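Local atomic coordinates of oxalate biosynthetic component 1 (Burkholderia thailandensis, PDB entry 5IKY), a protein that acts as a bifunctional enzyme of quorum sensing-dependent oxalogenesis, producing oxalate with a serine hydrolase activity and an additional lyase activity. Residues A[535-539]-A[712-718]; A[875-880]-A[944-948]; A[574-579]-A[599-605]; A[592-597]-A[633-637]. One frame throughout, in Å; residues are numbered along the deposited sequence.

Interaction 1. Residues A[535-539]-A[712-718]; sequences FRQAE and SPRYSAT
Residues 535-539 form one and a half turns within helix 530-541, with the regular hydrogen bond E539 N to F535 O at 2.9 Å. Opposing them, 712-718 changes from loop to helix: S712 to Y715 is a type I beta turn, R714 is the N-cap, and helix 715-734 starts at Y715, its first turn marked by T718 N to R714 O at 2.9 Å. The backbones come nearest where the CA atoms of E539 and T718 lie 5.5 Å apart. Side chains from both segments fill the gap, illustrating how a helix can pack on the first turn of another. E539, extended with chi1 and chi2 both t, lays its CG 3.6 Å from R714 CB and 3.3 Å from T718 OG1; its carboxylate is modelled too close to S712 for detail there to be trusted. With chi1 near -51° (m), T718 returns OG1 to the cap, a very short 2.4 Å hydrogen bond to R714 O, and leaves CG2 4.4 Å from F535 CZ. F535 (chi1 t) meets Y715 (chi1 t) rim to rim, CE2 to CD1 3.9 Å, planes at 43°. P694 touches both side chains, and Y715 OH is hydrogen-bonded to A1002 O. The arrangement is an interhelical contact between a helix side and a helix N-terminus, joining helix 530-541 to the cap domain.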
# COMPACT_ATOMS: atom_id res chain seq x y z
N PHE A 535 0.48 -16.75 -13.44
CA PHE A 535 0.67 -17.68 -12.33
C PHE A 535 -0.51 -18.65 -12.21
O PHE A 535 -0.31 -19.85 -11.98
CB PHE A 535 0.86 -16.93 -11.01
CG PHE A 535 1.20 -17.82 -9.85
CD1 PHE A 535 2.51 -18.21 -9.61
CD2 PHE A 535 0.21 -18.28 -9.00
CE1 PHE A 535 2.82 -19.04 -8.55
CE2 PHE A 535 0.51 -19.11 -7.93
CZ PHE A 535 1.82 -19.49 -7.71
N ARG A 536 -1.72 -18.13 -12.37
CA ARG A 536 -2.92 -18.97 -12.32
C ARG A 536 -2.96 -19.93 -13.51
O ARG A 536 -3.58 -20.99 -13.44
CB ARG A 536 -4.18 -18.11 -12.29
CG ARG A 536 -4.44 -17.45 -10.95
CD ARG A 536 -5.50 -16.39 -11.07
NE ARG A 536 -5.88 -15.84 -9.77
CZ ARG A 536 -6.59 -14.73 -9.62
NH1 ARG A 536 -7.00 -14.06 -10.68
NH2 ARG A 536 -6.89 -14.29 -8.40
N GLN A 537 -2.31 -19.54 -14.60
CA GLN A 537 -2.19 -20.40 -15.77
C GLN A 537 -1.27 -21.58 -15.47
O GLN A 537 -1.49 -22.69 -15.97
CB GLN A 537 -1.68 -19.59 -16.97
CG GLN A 537 -1.74 -20.32 -18.29
CD GLN A 537 -1.18 -19.50 -19.43
OE1 GLN A 537 -1.26 -18.27 -19.43
NE2 GLN A 537 -0.61 -20.18 -20.42
N ALA A 538 -0.25 -21.34 -14.65
CA ALA A 538 0.66 -22.41 -14.22
C ALA A 538 -0.02 -23.29 -13.21
O ALA A 538 0.12 -24.52 -13.24
CB ALA A 538 1.95 -21.83 -13.65
N GLU A 539 -0.75 -22.66 -12.30
CA GLU A 539 -1.52 -23.36 -11.29
C GLU A 539 -2.50 -24.32 -11.96
O GLU A 539 -2.68 -25.46 -11.52
CB GLU A 539 -2.24 -22.36 -10.40
CG GLU A 539 -2.97 -22.96 -9.23
CD GLU A 539 -3.46 -21.89 -8.27
OE1 GLU A 539 -4.66 -21.90 -7.93
OE2 GLU A 539 -2.64 -21.04 -7.86
N SER A 712 -5.37 -19.22 -2.84
CA SER A 712 -5.76 -20.26 -3.78
C SER A 712 -5.62 -21.66 -3.18
O SER A 712 -4.67 -21.93 -2.44
CB SER A 712 -4.91 -20.17 -5.05
OG SER A 712 -5.08 -21.33 -5.84
N PRO A 713 -6.58 -22.54 -3.48
CA PRO A 713 -6.57 -23.93 -3.01
C PRO A 713 -5.32 -24.69 -3.46
O PRO A 713 -4.77 -25.47 -2.69
CB PRO A 713 -7.82 -24.54 -3.66
CG PRO A 713 -8.71 -23.38 -3.94
CD PRO A 713 -7.79 -22.24 -4.28
N ARG A 714 -4.87 -24.43 -4.69
CA ARG A 714 -3.73 -25.14 -5.26
C ARG A 714 -2.41 -24.38 -5.12
O ARG A 714 -1.43 -24.74 -5.76
CB ARG A 714 -3.98 -25.43 -6.74
CG ARG A 714 -4.93 -26.59 -7.00
CD ARG A 714 -4.26 -27.91 -6.68
NE ARG A 714 -3.11 -28.17 -7.54
CZ ARG A 714 -2.36 -29.26 -7.48
NH1 ARG A 714 -2.65 -30.21 -6.60
NH2 ARG A 714 -1.33 -29.42 -8.30
N TYR A 715 -2.40 -23.34 -4.29
CA TYR A 715 -1.24 -22.46 -4.20
C TYR A 715 0.03 -23.18 -3.74
O TYR A 715 1.06 -23.12 -4.41
CB TYR A 715 -1.51 -21.28 -3.27
CG TYR A 715 -0.30 -20.40 -3.08
CD1 TYR A 715 0.10 -19.52 -4.08
CD2 TYR A 715 0.46 -20.45 -1.92
CE1 TYR A 715 1.21 -18.71 -3.93
CE2 TYR A 715 1.58 -19.65 -1.75
CZ TYR A 715 1.94 -18.78 -2.76
OH TYR A 715 3.05 -17.98 -2.60
N SER A 716 -0.04 -23.84 -2.59
CA SER A 716 1.13 -24.51 -2.02
C SER A 716 1.62 -25.65 -2.91
O SER A 716 2.82 -25.81 -3.11
CB SER A 716 0.82 -25.03 -0.62
OG SER A 716 0.64 -23.96 0.29
N ALA A 717 0.69 -26.43 -3.43
CA ALA A 717 1.03 -27.53 -4.33
C ALA A 717 1.73 -27.02 -5.58
O ALA A 717 2.71 -27.61 -6.04
CB ALA A 717 -0.22 -28.32 -4.71
N THR A 718 1.22 -25.92 -6.13
CA THR A 718 1.82 -25.30 -7.31
C THR A 718 3.25 -24.86 -7.02
O THR A 718 4.16 -25.09 -7.82
CB THR A 718 1.00 -24.09 -7.80
OG1 THR A 718 -0.37 -24.47 -7.94
CG2 THR A 718 1.53 -23.60 -9.13

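Interaction 2. Residues A[875-880]-A[944-948]; sequences IYERLI and LDVQA
Packing between helices flanking the central sheet of an alpha/beta hydrolase fold is exemplified here. Helix 875-879 (of 870-879) crosses helix 944-948 (of 937-955) at -65°, with axes 9.8 Å apart and the CA atoms of Y876 and L944 only 5.3 Å apart. L944 (chi1 m, chi2 t) packs its branched end against the side of the first helix: CD2 lies 3.6 Å from Y876 CB, while CD1 is 3.8 Å from I880 CG1 and 4.4 Å from both I875 CG2 and L879 CD2. I875 and L879 also touch I835 of strand 832-836, so this layer rests on the sheet. Y876, with chi1 at 160° (t), reaches across the second helix; its CE1 is 3.9 Å from A948 CB, and its hydroxyl is hydrogen-bonded to D951. Q947 (chi1 m, chi2 t) lies over one face of this ring, and its NE2 is hydrogen-bonded back to Q943 O. Its CB makes a CH-pi contact, 3.5 Å from the centroid of the Y876 ring and 9° off the ring normal.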
# COMPACT_ATOMS: atom_id res chain seq x y z
N ILE A 875 17.55 -35.20 12.23
CA ILE A 875 17.45 -34.31 13.38
C ILE A 875 16.50 -34.89 14.43
O ILE A 875 16.78 -34.84 15.63
CB ILE A 875 16.96 -32.90 12.96
CG1 ILE A 875 17.89 -32.31 11.91
CG2 ILE A 875 16.87 -31.98 14.17
CD1 ILE A 875 17.50 -30.92 11.45
N TYR A 876 15.39 -35.45 13.97
CA TYR A 876 14.37 -36.00 14.86
C TYR A 876 14.87 -37.14 15.74
O TYR A 876 14.75 -37.09 16.96
CB TYR A 876 13.16 -36.50 14.05
CG TYR A 876 12.29 -37.48 14.80
CD1 TYR A 876 11.47 -37.06 15.83
CD2 TYR A 876 12.30 -38.83 14.47
CE1 TYR A 876 10.67 -37.96 16.52
CE2 TYR A 876 11.52 -39.74 15.16
CZ TYR A 876 10.70 -39.30 16.18
OH TYR A 876 9.91 -40.20 16.86
N GLU A 877 15.44 -38.16 15.11
CA GLU A 877 15.79 -39.39 15.80
C GLU A 877 16.90 -39.21 16.84
O GLU A 877 17.00 -39.98 17.79
CB GLU A 877 16.18 -40.47 14.79
CG GLU A 877 15.17 -40.64 13.67
CD GLU A 877 15.18 -42.03 13.07
OE1 GLU A 877 16.26 -42.50 12.65
OE2 GLU A 877 14.10 -42.65 13.00
N ARG A 878 17.71 -38.17 16.67
CA ARG A 878 18.80 -37.91 17.60
C ARG A 878 18.41 -36.89 18.67
O ARG A 878 19.03 -36.83 19.73
CB ARG A 878 20.04 -37.41 16.84
N LEU A 879 17.37 -36.11 18.40
CA LEU A 879 16.97 -35.03 19.30
C LEU A 879 15.64 -35.28 20.01
O LEU A 879 15.50 -34.99 21.19
CB LEU A 879 16.90 -33.71 18.52
CG LEU A 879 16.25 -32.50 19.22
CD1 LEU A 879 17.04 -32.08 20.44
CD2 LEU A 879 16.09 -31.35 18.24
N ILE A 880 14.66 -35.81 19.28
CA ILE A 880 13.31 -35.95 19.82
C ILE A 880 12.96 -37.39 20.21
O ILE A 880 12.34 -37.62 21.25
CB ILE A 880 12.25 -35.44 18.82
CG1 ILE A 880 12.59 -34.01 18.38
CG2 ILE A 880 10.86 -35.50 19.43
CD1 ILE A 880 12.63 -33.01 19.51
N LEU A 944 9.18 -32.90 12.83
CA LEU A 944 9.64 -33.67 13.98
C LEU A 944 8.45 -34.19 14.76
O LEU A 944 8.47 -35.31 15.29
CB LEU A 944 10.54 -32.83 14.89
CG LEU A 944 11.78 -32.15 14.31
CD1 LEU A 944 12.69 -31.65 15.42
CD2 LEU A 944 12.52 -33.07 13.36
N ASP A 945 7.40 -33.38 14.84
CA ASP A 945 6.17 -33.75 15.53
C ASP A 945 5.49 -34.91 14.83
O ASP A 945 4.97 -35.82 15.48
CB ASP A 945 5.23 -32.55 15.61
CG ASP A 945 5.86 -31.35 16.29
OD1 ASP A 945 7.05 -31.43 16.65
OD2 ASP A 945 5.17 -30.31 16.44
N VAL A 946 5.50 -34.87 13.50
CA VAL A 946 4.90 -35.92 12.68
C VAL A 946 5.57 -37.27 12.93
O VAL A 946 4.90 -38.28 13.14
CB VAL A 946 4.99 -35.58 11.18
CG1 VAL A 946 4.67 -36.80 10.33
CG2 VAL A 946 4.06 -34.42 10.84
N GLN A 947 6.90 -37.27 12.91
CA GLN A 947 7.67 -38.49 13.14
C GLN A 947 7.48 -39.02 14.56
O GLN A 947 7.49 -40.23 14.79
CB GLN A 947 9.16 -38.24 12.88
CG GLN A 947 9.48 -37.80 11.47
CD GLN A 947 10.96 -37.62 11.24
OE1 GLN A 947 11.73 -38.58 11.23
NE2 GLN A 947 11.38 -36.37 11.06
N ALA A 948 7.29 -38.10 15.51
CA ALA A 948 7.06 -38.47 16.90
C ALA A 948 5.73 -39.21 17.04
O ALA A 948 5.62 -40.17 17.80
CB ALA A 948 7.09 -37.24 17.79

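Interaction 3. Residues A[574-579]-A[599-605]; sequences RLAAHL and AARSFGI
Within the cap domain, residues 574-579, the last turns of helix 562-579, pack on the C-terminal end of helix 592-602, where 599-605 leaves the helix through a Schellman motif. G604, at phi 92°, closes that motif; a side chain there would jam against the preceding carbonyl. The CA atoms of L575 and F603 are 6.6 Å apart. R574 comes first: its carbonyl O lies 3.5 Å from F603 CZ and its CB 3.6 Å from F603 CE2, while the guanidinium NH2 is hydrogen-bonded to H303 O. L575 (chi1 t, chi2 p) is the central residue. Its CA sits over the face of the F603 ring, 4.0 Å from the centroid and 7° off the normal, a CH-pi contact; CD1 reaches F603 CD1 at 3.6 Å and A599 CB at 3.9 Å, and CD2 reaches I605 CD1 at 3.7 Å. One turn on, H578 (chi1 t) brings ND1 to 3.7 Å from A599 CB and CB to 4.0 Å from F603 CZ. L579 then adds CD2 at 3.8 Å from A599 CB. H303 stacks on F603 and also meets the H578 ring, bringing a distant part of the chain against this helical pair. With no hydrogen bond between the two segments, the contact implies that cohesion here rests on shape and apolar burial, with aromatic CH-pi attraction at its centre.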
# COMPACT_ATOMS: atom_id res chain seq x y z
N ARG A 574 11.96 -8.50 -24.30
CA ARG A 574 11.72 -7.07 -24.17
C ARG A 574 12.67 -6.43 -23.17
O ARG A 574 13.09 -5.28 -23.33
CB ARG A 574 10.27 -6.80 -23.77
CG ARG A 574 9.27 -7.01 -24.90
CD ARG A 574 7.84 -6.78 -24.42
NE ARG A 574 7.75 -5.66 -23.49
CZ ARG A 574 7.69 -4.38 -23.85
NH1 ARG A 574 7.71 -4.05 -25.13
NH2 ARG A 574 7.61 -3.43 -22.93
N LEU A 575 13.01 -7.17 -22.12
CA LEU A 575 13.97 -6.69 -21.13
C LEU A 575 15.37 -6.68 -21.73
O LEU A 575 16.15 -5.76 -21.49
CB LEU A 575 13.94 -7.55 -19.87
CG LEU A 575 14.96 -7.18 -18.79
CD1 LEU A 575 14.82 -5.72 -18.39
CD2 LEU A 575 14.81 -8.08 -17.58
N ALA A 576 15.68 -7.70 -22.53
CA ALA A 576 16.98 -7.82 -23.17
C ALA A 576 17.22 -6.69 -24.17
O ALA A 576 18.31 -6.13 -24.24
CB ALA A 576 17.12 -9.17 -23.85
N ALA A 577 16.18 -6.36 -24.93
CA ALA A 577 16.28 -5.30 -25.93
C ALA A 577 16.47 -3.94 -25.27
O ALA A 577 17.24 -3.10 -25.75
CB ALA A 577 15.05 -5.29 -26.82
N HIS A 578 15.76 -3.72 -24.16
CA HIS A 578 15.87 -2.47 -23.43
C HIS A 578 17.26 -2.29 -22.83
O HIS A 578 17.78 -1.18 -22.77
CB HIS A 578 14.81 -2.40 -22.32
CG HIS A 578 14.90 -1.16 -21.49
ND1 HIS A 578 15.26 -1.18 -20.16
CD2 HIS A 578 14.67 0.14 -21.79
CE1 HIS A 578 15.25 0.05 -19.68
NE2 HIS A 578 14.89 0.87 -20.65
N LEU A 579 17.86 -3.39 -22.38
CA LEU A 579 19.20 -3.35 -21.80
C LEU A 579 20.26 -3.19 -22.89
O LEU A 579 21.35 -2.68 -22.63
CB LEU A 579 19.47 -4.62 -20.99
CG LEU A 579 18.66 -4.81 -19.71
CD1 LEU A 579 19.05 -6.11 -19.02
CD2 LEU A 579 18.83 -3.62 -18.78
N ALA A 599 15.38 -1.70 -14.41
CA ALA A 599 14.81 -2.22 -15.64
C ALA A 599 14.10 -3.53 -15.38
O ALA A 599 12.99 -3.76 -15.86
CB ALA A 599 15.89 -2.39 -16.70
N ALA A 600 14.74 -4.40 -14.60
CA ALA A 600 14.17 -5.70 -14.27
C ALA A 600 12.85 -5.56 -13.51
O ALA A 600 11.85 -6.17 -13.89
CB ALA A 600 15.17 -6.52 -13.47
N ARG A 601 12.86 -4.76 -12.45
CA ARG A 601 11.68 -4.57 -11.62
C ARG A 601 10.50 -4.01 -12.42
O ARG A 601 9.35 -4.39 -12.19
CB ARG A 601 11.98 -3.63 -10.45
CG ARG A 601 12.38 -4.34 -9.16
CD ARG A 601 12.43 -3.39 -7.98
NE ARG A 601 13.51 -2.42 -8.08
CZ ARG A 601 14.70 -2.56 -7.50
NH1 ARG A 601 14.95 -3.63 -6.76
NH2 ARG A 601 15.63 -1.63 -7.64
N SER A 602 10.79 -3.12 -13.36
CA SER A 602 9.76 -2.48 -14.16
C SER A 602 9.13 -3.46 -15.15
O SER A 602 7.96 -3.32 -15.52
CB SER A 602 10.32 -1.27 -14.90
OG SER A 602 11.36 -1.66 -15.79
N PHE A 603 9.90 -4.45 -15.58
CA PHE A 603 9.40 -5.47 -16.49
C PHE A 603 8.75 -6.63 -15.73
O PHE A 603 8.28 -7.59 -16.33
CB PHE A 603 10.52 -6.00 -17.39
CG PHE A 603 10.80 -5.15 -18.59
CD1 PHE A 603 11.65 -4.06 -18.51
CD2 PHE A 603 10.20 -5.43 -19.81
CE1 PHE A 603 11.92 -3.27 -19.61
CE2 PHE A 603 10.46 -4.64 -20.92
CZ PHE A 603 11.32 -3.57 -20.82
N GLY A 604 8.73 -6.52 -14.40
CA GLY A 604 8.10 -7.52 -13.57
C GLY A 604 9.05 -8.62 -13.11
O GLY A 604 8.70 -9.44 -12.26
N ILE A 605 10.25 -8.63 -13.69
CA ILE A 605 11.25 -9.63 -13.34
C ILE A 605 12.05 -9.20 -12.11
O ILE A 605 12.77 -8.21 -12.14
CB ILE A 605 12.23 -9.88 -14.51
CG1 ILE A 605 11.47 -10.45 -15.71
CG2 ILE A 605 13.34 -10.82 -14.08
CD1 ILE A 605 12.36 -10.78 -16.89

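Interaction 4. Residues A[592-597]-A[633-637]; sequences LAEHVL and ALNFA
How closely two helices approach often depends on whether a small residue faces the crossing, and A633 makes the case. Residues 592-597 open helix 592-602, and 633-637 lie within helix 629-641; the short axes pass 9.0 Å apart at a signed crossing angle of 60°, and the CA atoms of A593 and A633 are 5.0 Å apart. The methyl of A633 points across the interface and sits among three residues of the other helix: CB is 3.7 Å from both CA and CB of A593, 4.0 Å from V596 CG1 and 4.2 Å from L597 CG. V596 answers from the other side. With chi1 at 167° (t), it sends CG1 to 3.6 Å from A633 O and 4.0 Å from F636 CD2, and CG2 to 4.0 Å from A637 CB, so it occupies the hollow between residues one turn apart. L634 (chi1 m, chi2 t) closes the N-terminal edge of 592-597: its CD2 lies 3.6 Å from L592 CB and 4.2 Å from A593 N. Together these residues interdigitate two helices of the cap domain, and A637 leans further on Y651. No hydrogen bond joins the two segments; the chemistry is that of aliphatic groups and one phenyl ring, which implies that the crossing is held by complementary shape and the exclusion of water rather than by directed polar bonds.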
# COMPACT_ATOMS: atom_id res chain seq x y z
N LEU A 592 25.66 0.24 -13.00
CA LEU A 592 24.96 -0.57 -13.99
C LEU A 592 23.93 -1.45 -13.30
O LEU A 592 22.84 -1.68 -13.83
CB LEU A 592 25.95 -1.44 -14.78
CG LEU A 592 26.45 -0.94 -16.14
CD1 LEU A 592 25.29 -0.62 -17.06
CD2 LEU A 592 27.37 0.26 -15.96
N ALA A 593 24.29 -1.94 -12.12
CA ALA A 593 23.41 -2.76 -11.31
C ALA A 593 22.12 -2.02 -10.98
O ALA A 593 21.03 -2.59 -11.04
CB ALA A 593 24.11 -3.20 -10.03
N GLU A 594 22.25 -0.74 -10.63
CA GLU A 594 21.09 0.10 -10.33
C GLU A 594 20.23 0.28 -11.58
O GLU A 594 19.01 0.37 -11.49
CB GLU A 594 21.54 1.46 -9.79
N HIS A 595 20.87 0.33 -12.74
CA HIS A 595 20.16 0.45 -14.00
C HIS A 595 19.45 -0.85 -14.35
O HIS A 595 18.28 -0.85 -14.73
CB HIS A 595 21.11 0.84 -15.13
CG HIS A 595 20.44 1.02 -16.46
ND1 HIS A 595 19.47 1.97 -16.68
CD2 HIS A 595 20.59 0.36 -17.63
CE1 HIS A 595 19.05 1.89 -17.93
NE2 HIS A 595 19.72 0.92 -18.53
N VAL A 596 20.17 -1.96 -14.21
CA VAL A 596 19.63 -3.28 -14.50
C VAL A 596 18.45 -3.62 -13.59
O VAL A 596 17.38 -4.01 -14.07
CB VAL A 596 20.71 -4.38 -14.37
CG1 VAL A 596 20.08 -5.76 -14.37
CG2 VAL A 596 21.74 -4.25 -15.48
N LEU A 597 18.65 -3.46 -12.29
CA LEU A 597 17.62 -3.78 -11.30
C LEU A 597 16.34 -2.96 -11.51
O LEU A 597 15.24 -3.48 -11.34
CB LEU A 597 18.16 -3.55 -9.89
CG LEU A 597 19.08 -4.65 -9.36
CD1 LEU A 597 20.01 -4.10 -8.28
CD2 LEU A 597 18.26 -5.81 -8.83
N ALA A 633 23.48 -8.48 -10.60
CA ALA A 633 22.78 -7.73 -11.64
C ALA A 633 23.58 -7.69 -12.93
O ALA A 633 23.01 -7.75 -14.02
CB ALA A 633 22.48 -6.32 -11.16
N LEU A 634 24.90 -7.60 -12.81
CA LEU A 634 25.78 -7.56 -13.98
C LEU A 634 25.73 -8.86 -14.76
O LEU A 634 25.50 -8.86 -15.97
CB LEU A 634 27.21 -7.25 -13.56
CG LEU A 634 27.46 -5.85 -12.99
CD1 LEU A 634 28.95 -5.60 -12.80
CD2 LEU A 634 26.84 -4.80 -13.89
N ASN A 635 25.95 -9.97 -14.06
CA ASN A 635 25.91 -11.29 -14.69
C ASN A 635 24.52 -11.61 -15.22
O ASN A 635 24.38 -12.30 -16.23
CB ASN A 635 26.36 -12.36 -13.70
CG ASN A 635 27.83 -12.27 -13.37
OD1 ASN A 635 28.68 -12.66 -14.17
ND2 ASN A 635 28.14 -11.75 -12.19
N PHE A 636 23.50 -11.10 -14.54
CA PHE A 636 22.12 -11.26 -14.99
C PHE A 636 21.95 -10.65 -16.37
O PHE A 636 21.33 -11.25 -17.26
CB PHE A 636 21.15 -10.61 -14.00
CG PHE A 636 19.71 -10.66 -14.43
CD1 PHE A 636 18.94 -11.78 -14.18
CD2 PHE A 636 19.13 -9.58 -15.08
CE1 PHE A 636 17.62 -11.83 -14.57
CE2 PHE A 636 17.80 -9.63 -15.48
CZ PHE A 636 17.05 -10.76 -15.22
N ALA A 637 22.50 -9.45 -16.55
CA ALA A 637 22.46 -8.77 -17.83
C ALA A 637 23.21 -9.57 -18.89
O ALA A 637 22.72 -9.75 -20.00
CB ALA A 637 23.04 -7.37 -17.71

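How the interactions relate
Three of the four contacts involve the cap domain, and the fourth lies in the C-terminal alpha/beta hydrolase part. Interactions 3 and 4 form one apolar cluster: their centres are 10 Å apart, both use helix 592-602, and their segments alternate along the chain. F636 joins them, its CZ 3.9 Å from I605 CG2 and its CE2 4.0 Å from L575 CD2. Both are nested in the long loop closed by interaction 1, whose centre lies 25 and 30 Å from theirs. Interaction 2 follows later in the sequence, 31 Å from interaction 1 between centres. The chain thus leaves helix 530-541, builds the helices of interactions 3 and 4, and returns against that helix at 712-718.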